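Local atomic coordinates of uncharacterized protein PA2723 (Pseudomonas aeruginosa PAO1, PDB entry 6TCB), a protein that is of unknown function but binds calcium ions and is found as a two-subunit assembly. Residues P23-V28 / G55-Y60; E5-H10 / Q35-Y40. One frame throughout, in Å; residues are numbered along the deposited sequence. Where two conformers were deposited one is given.

Contact 1: P23-V28 / G55-Y60; sequences PYWCDV and GFDPVY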
# COMPACT_ATOMS: atom_id res chain seq x y z
N PRO A 23 -0.57 -13.65 0.24
CA PRO A 23 -1.13 -12.38 -0.25
C PRO A 23 -2.03 -12.61 -1.45
O PRO A 23 -1.92 -13.61 -2.17
CB PRO A 23 0.12 -11.58 -0.64
CG PRO A 23 1.10 -12.64 -1.05
CD PRO A 23 0.83 -13.84 -0.18
N TYR A 24 -2.94 -11.65 -1.67
CA TYR A 24 -3.86 -11.65 -2.81
C TYR A 24 -3.47 -10.52 -3.76
O TYR A 24 -3.79 -9.35 -3.53
CB TYR A 24 -5.30 -11.49 -2.36
CG TYR A 24 -6.34 -11.51 -3.47
CD1 TYR A 24 -6.16 -12.25 -4.63
CD2 TYR A 24 -7.53 -10.79 -3.33
CE1 TYR A 24 -7.14 -12.27 -5.62
CE2 TYR A 24 -8.52 -10.82 -4.31
CZ TYR A 24 -8.31 -11.57 -5.45
OH TYR A 24 -9.28 -11.60 -6.42
N TRP A 25 -2.76 -10.88 -4.83
CA TRP A 25 -2.41 -9.94 -5.88
C TRP A 25 -3.64 -9.77 -6.77
O TRP A 25 -4.12 -10.74 -7.36
CB TRP A 25 -1.24 -10.48 -6.70
CG TRP A 25 0.00 -10.72 -5.89
CD1 TRP A 25 0.37 -11.89 -5.30
CD2 TRP A 25 1.06 -9.78 -5.60
NE1 TRP A 25 1.56 -11.74 -4.66
CE2 TRP A 25 2.01 -10.46 -4.83
CE3 TRP A 25 1.28 -8.44 -5.92
CZ2 TRP A 25 3.17 -9.84 -4.36
CZ3 TRP A 25 2.43 -7.82 -5.45
CH2 TRP A 25 3.36 -8.52 -4.68
N CYS A 26 -4.16 -8.55 -6.84
CA CYS A 26 -5.41 -8.33 -7.57
C CYS A 26 -5.45 -6.90 -8.03
O CYS A 26 -5.44 -5.99 -7.19
CB CYS A 26 -6.60 -8.62 -6.66
SG CYS A 26 -8.21 -8.31 -7.42
N ASP A 27 -5.55 -6.69 -9.34
CA ASP A 27 -5.53 -5.35 -9.93
C ASP A 27 -6.80 -5.04 -10.72
O ASP A 27 -6.81 -4.11 -11.53
CB ASP A 27 -4.28 -5.15 -10.79
CG ASP A 27 -4.29 -5.99 -12.06
OD1 ASP A 27 -5.21 -6.81 -12.26
OD2 ASP A 27 -3.36 -5.82 -12.87
N VAL A 28 -7.89 -5.78 -10.46
CA VAL A 28 -9.10 -5.65 -11.28
C VAL A 28 -9.86 -4.36 -10.99
O VAL A 28 -10.60 -3.88 -11.86
CB VAL A 28 -10.01 -6.88 -11.09
CG1 VAL A 28 -10.62 -6.88 -9.71
CG2 VAL A 28 -11.10 -6.89 -12.17
N GLY A 55 5.18 0.65 -8.13
CA GLY A 55 4.40 1.68 -8.76
C GLY A 55 2.97 1.31 -9.11
O GLY A 55 2.09 2.19 -9.07
N PHE A 56 2.72 0.05 -9.50
CA PHE A 56 1.44 -0.34 -10.07
C PHE A 56 1.12 -1.83 -9.90
O PHE A 56 0.45 -2.42 -10.76
CB PHE A 56 1.41 -0.02 -11.58
CG PHE A 56 1.68 1.41 -11.90
CD1 PHE A 56 0.65 2.33 -11.88
CD2 PHE A 56 2.96 1.85 -12.20
CE1 PHE A 56 0.89 3.66 -12.15
CE2 PHE A 56 3.21 3.18 -12.47
CZ PHE A 56 2.18 4.08 -12.44
N ASP A 57 1.58 -2.44 -8.81
CA ASP A 57 1.24 -3.84 -8.54
C ASP A 57 0.55 -3.92 -7.18
O ASP A 57 1.22 -3.95 -6.14
CB ASP A 57 2.52 -4.70 -8.55
CG ASP A 57 2.26 -6.20 -8.78
OD1 ASP A 57 1.09 -6.63 -8.93
OD2 ASP A 57 3.27 -6.96 -8.84
N PRO A 58 -0.79 -3.93 -7.14
CA PRO A 58 -1.51 -3.91 -5.86
C PRO A 58 -1.75 -5.28 -5.27
O PRO A 58 -1.93 -6.28 -5.97
CB PRO A 58 -2.85 -3.27 -6.26
CG PRO A 58 -3.03 -3.62 -7.69
CD PRO A 58 -1.67 -3.71 -8.30
N VAL A 59 -1.78 -5.32 -3.94
CA VAL A 59 -1.88 -6.58 -3.21
C VAL A 59 -2.51 -6.32 -1.86
O VAL A 59 -2.34 -5.26 -1.26
CB VAL A 59 -0.47 -7.23 -3.11
CG1 VAL A 59 0.51 -6.35 -2.32
CG2 VAL A 59 -0.53 -8.61 -2.53
N TYR A 60 -3.26 -7.32 -1.40
CA TYR A 60 -3.94 -7.33 -0.11
C TYR A 60 -3.28 -8.43 0.70
O TYR A 60 -3.29 -9.59 0.29
CB TYR A 60 -5.45 -7.57 -0.32
CG TYR A 60 -6.03 -6.57 -1.29
CD1 TYR A 60 -6.50 -5.34 -0.85
CD2 TYR A 60 -6.06 -6.82 -2.66
CE1 TYR A 60 -6.99 -4.40 -1.74
CE2 TYR A 60 -6.56 -5.87 -3.56
CZ TYR A 60 -7.00 -4.67 -3.09
OH TYR A 60 -7.48 -3.77 -4.02
O HOH W 1 -6.92 -3.78 -6.87
O HOH W 2 -0.33 -5.59 -11.74
O HOH W 3 -1.93 -2.76 -12.34
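Tyr-24 and Tyr-60 form an antiparallel hydrogen-bonded pair, where the short edge strand 24-25 joins strand 57-62, the middle one of a three-stranded sheet. Tyr-24 N gives a nearly straight bond to Tyr-60 O (2.9 Å, 173° at the hydrogen), and Tyr-60 N returns one to Tyr-24 O. Beyond this pair Cys-26 N reaches Pro-58 O only weakly, at 3.3 Å; proline, which has no N-H to offer, can still accept here.

The face bearing Trp-25 and Val-59, a non-hydrogen-bonded pair, is joined by apolar contact. Val-59 CG2, anti to its backbone N, lies over the six-membered ring of Trp-25, 3.8 Å from its centroid, while also touching Pro-23 CB at 3.6 Å. The flat indole suits this place: its face covers Val-59, it also meets Val-70 and Ala-74 of helix 67-82, and NE1 bonds to Val-92 O. The Asp-57 carboxylate lies at CE3 and CZ3 of the indole, the side chains crossing at about a right angle; Asp-57 OD2 is salt-bridged to Arg-77 and Arg-81.

On the tyrosine face, Tyr-60 OH bonds to Asp-34 O, and one water donates both to that hydroxyl and, at 2.7 Å, to Cys-26 O.

Contact 2: E5-H10 / Q35-Y40; sequences ELFEEH and QAFNAY
An aromatic cluster of Phe-7, Phe-37 and Tyr-40 joins helix 3-18 to helix 33-43, with Phe-7 touching both other rings, Phe-37 over one face and Tyr-40 at its edge. Phe-37 meets it edge-to-face: the planes are 77° apart, and CD1 of Phe-37 stands over the centre of the Phe-7 ring, 3.8 Å above its plane. Phe-7 in turn presents an edge to the face of Tyr-40, with Phe-7 CD2 3.6 Å from Tyr-40 CG. Its CB also sits over the Tyr-40 ring as a CH-pi contact, 3.8 Å from the centroid. The far rim of Phe-7, at CE2 and CZ, packs on the backbone of Ala-36 and Phe-37, where Ala-36, with only a CB, lets the ring lie close.

Segments 5-10 of helix 3-18 and 35-40 of helix 33-43 cross at -64°, their axes 10.7 Å apart at closest approach, a separation that large flat side chains can bridge. Phe-37 CG is anti to its backbone N (chi1 -173°), and the ring beyond it places CZ 3.7 Å from His-10 CB. The other end of His-10 is engaged outside this pair, ND1 bonding to the hydroxyl of Tyr-24. Tyrosine suits the more open margin: its ring packs on Phe-7 while its OH passes Glu-8 CG and shares a water with Glu-8, which donates to OE2 at 2.8 Å and lies 2.6 Å from Tyr-40 OH.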
# COMPACT_ATOMS: atom_id res chain seq x y z
N GLU A 5 -21.50 -7.33 -5.33
CA GLU A 5 -21.23 -8.69 -5.77
C GLU A 5 -19.78 -8.87 -6.17
O GLU A 5 -19.17 -9.91 -5.88
CB GLU A 5 -22.15 -9.04 -6.94
N LEU A 6 -19.19 -7.86 -6.83
CA LEU A 6 -17.78 -7.93 -7.19
C LEU A 6 -16.92 -8.04 -5.94
O LEU A 6 -16.01 -8.88 -5.87
CB LEU A 6 -17.41 -6.68 -7.98
CG LEU A 6 -16.00 -6.69 -8.57
CD1 LEU A 6 -15.84 -7.73 -9.64
CD2 LEU A 6 -15.70 -5.29 -9.10
N PHE A 7 -17.20 -7.20 -4.95
CA PHE A 7 -16.45 -7.26 -3.70
C PHE A 7 -16.69 -8.57 -2.96
O PHE A 7 -15.75 -9.15 -2.41
CB PHE A 7 -16.82 -6.07 -2.81
CG PHE A 7 -15.99 -4.83 -3.06
CD1 PHE A 7 -15.41 -4.57 -4.29
CD2 PHE A 7 -15.78 -3.93 -2.04
CE1 PHE A 7 -14.64 -3.42 -4.47
CE2 PHE A 7 -15.01 -2.80 -2.21
CZ PHE A 7 -14.45 -2.54 -3.43
N GLU A 8 -17.92 -9.08 -2.97
CA GLU A 8 -18.18 -10.34 -2.27
C GLU A 8 -17.41 -11.49 -2.89
O GLU A 8 -16.84 -12.33 -2.18
CB GLU A 8 -19.68 -10.64 -2.30
CG GLU A 8 -20.52 -9.78 -1.37
CD GLU A 8 -21.99 -9.70 -1.76
OE1 GLU A 8 -22.43 -10.49 -2.62
OE2 GLU A 8 -22.70 -8.84 -1.20
N GLU A 9 -17.39 -11.57 -4.22
CA GLU A 9 -16.71 -12.70 -4.85
C GLU A 9 -15.20 -12.59 -4.70
O GLU A 9 -14.52 -13.59 -4.48
CB GLU A 9 -17.12 -12.81 -6.31
CG GLU A 9 -18.59 -13.11 -6.51
CD GLU A 9 -19.06 -14.45 -5.97
OE1 GLU A 9 -18.24 -15.26 -5.50
OE2 GLU A 9 -20.28 -14.68 -6.03
N HIS A 10 -14.65 -11.38 -4.82
CA HIS A 10 -13.22 -11.21 -4.59
C HIS A 10 -12.85 -11.43 -3.13
O HIS A 10 -11.74 -11.89 -2.85
CB HIS A 10 -12.75 -9.87 -5.15
CG HIS A 10 -12.59 -9.90 -6.63
ND1 HIS A 10 -11.44 -10.35 -7.24
CD2 HIS A 10 -13.47 -9.66 -7.62
CE1 HIS A 10 -11.60 -10.32 -8.55
NE2 HIS A 10 -12.83 -9.92 -8.81
N GLN A 35 -8.47 0.73 -3.28
CA GLN A 35 -8.16 0.96 -1.87
C GLN A 35 -9.34 0.57 -0.99
O GLN A 35 -9.15 0.02 0.11
CB GLN A 35 -7.83 2.44 -1.66
CG GLN A 35 -6.63 2.91 -2.44
CD GLN A 35 -6.11 4.25 -1.97
OE1 GLN A 35 -5.60 4.37 -0.86
NE2 GLN A 35 -6.24 5.27 -2.81
N ALA A 36 -10.56 0.82 -1.46
CA ALA A 36 -11.74 0.51 -0.67
C ALA A 36 -11.89 -0.98 -0.44
O ALA A 36 -12.43 -1.39 0.60
CB ALA A 36 -12.98 1.06 -1.37
N PHE A 37 -11.41 -1.81 -1.37
CA PHE A 37 -11.49 -3.24 -1.14
C PHE A 37 -10.76 -3.63 0.15
O PHE A 37 -11.17 -4.58 0.82
CB PHE A 37 -10.96 -4.03 -2.34
CG PHE A 37 -11.17 -5.52 -2.23
CD1 PHE A 37 -12.44 -6.05 -2.20
CD2 PHE A 37 -10.08 -6.39 -2.16
CE1 PHE A 37 -12.65 -7.41 -2.10
CE2 PHE A 37 -10.27 -7.76 -2.05
CZ PHE A 37 -11.55 -8.26 -2.02
N ASN A 38 -9.69 -2.92 0.51
CA ASN A 38 -9.03 -3.25 1.77
C ASN A 38 -9.93 -2.96 2.96
O ASN A 38 -9.93 -3.72 3.94
CB ASN A 38 -7.69 -2.54 1.90
CG ASN A 38 -6.77 -3.26 2.85
OD1 ASN A 38 -6.40 -4.40 2.60
ND2 ASN A 38 -6.42 -2.61 3.94
N ALA A 39 -10.71 -1.88 2.89
CA ALA A 39 -11.67 -1.60 3.96
C ALA A 39 -12.73 -2.68 4.03
O ALA A 39 -13.19 -3.05 5.12
CB ALA A 39 -12.30 -0.22 3.75
N TYR A 40 -13.15 -3.20 2.87
CA TYR A 40 -14.13 -4.27 2.80
C TYR A 40 -13.60 -5.53 3.46
O TYR A 40 -14.28 -6.15 4.29
CB TYR A 40 -14.49 -4.55 1.34
CG TYR A 40 -15.67 -5.48 1.16
CD1 TYR A 40 -16.96 -5.04 1.38
CD2 TYR A 40 -15.49 -6.80 0.76
CE1 TYR A 40 -18.06 -5.89 1.23
CE2 TYR A 40 -16.57 -7.65 0.61
CZ TYR A 40 -17.85 -7.18 0.84
OH TYR A 40 -18.91 -8.03 0.68
O HOH W 4 -20.84 -6.85 -0.69

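From the N terminus the chain runs through helix 3-18, strand 24-25, helix 33-43 and then strands 48-53 and 57-62. Contact 2 closes the first loop by bringing helix 33-43 back against helix 3-18; contact 1 closes the second by laying strand 57-62 beside strand 24-25. Because 23-28 lies within the first loop and 35-40 within the second, the two closures cross. Their centres are 13 Å apart, yet they touch: Phe-37 CD2 packs against the Tyr-60 ring, and Val-28 CG1 against His-10 CE1. The helix pair is thus tied to the tyrosine face of the sheet, while helix 67-82 packs on the face bearing Trp-25 and Val-59.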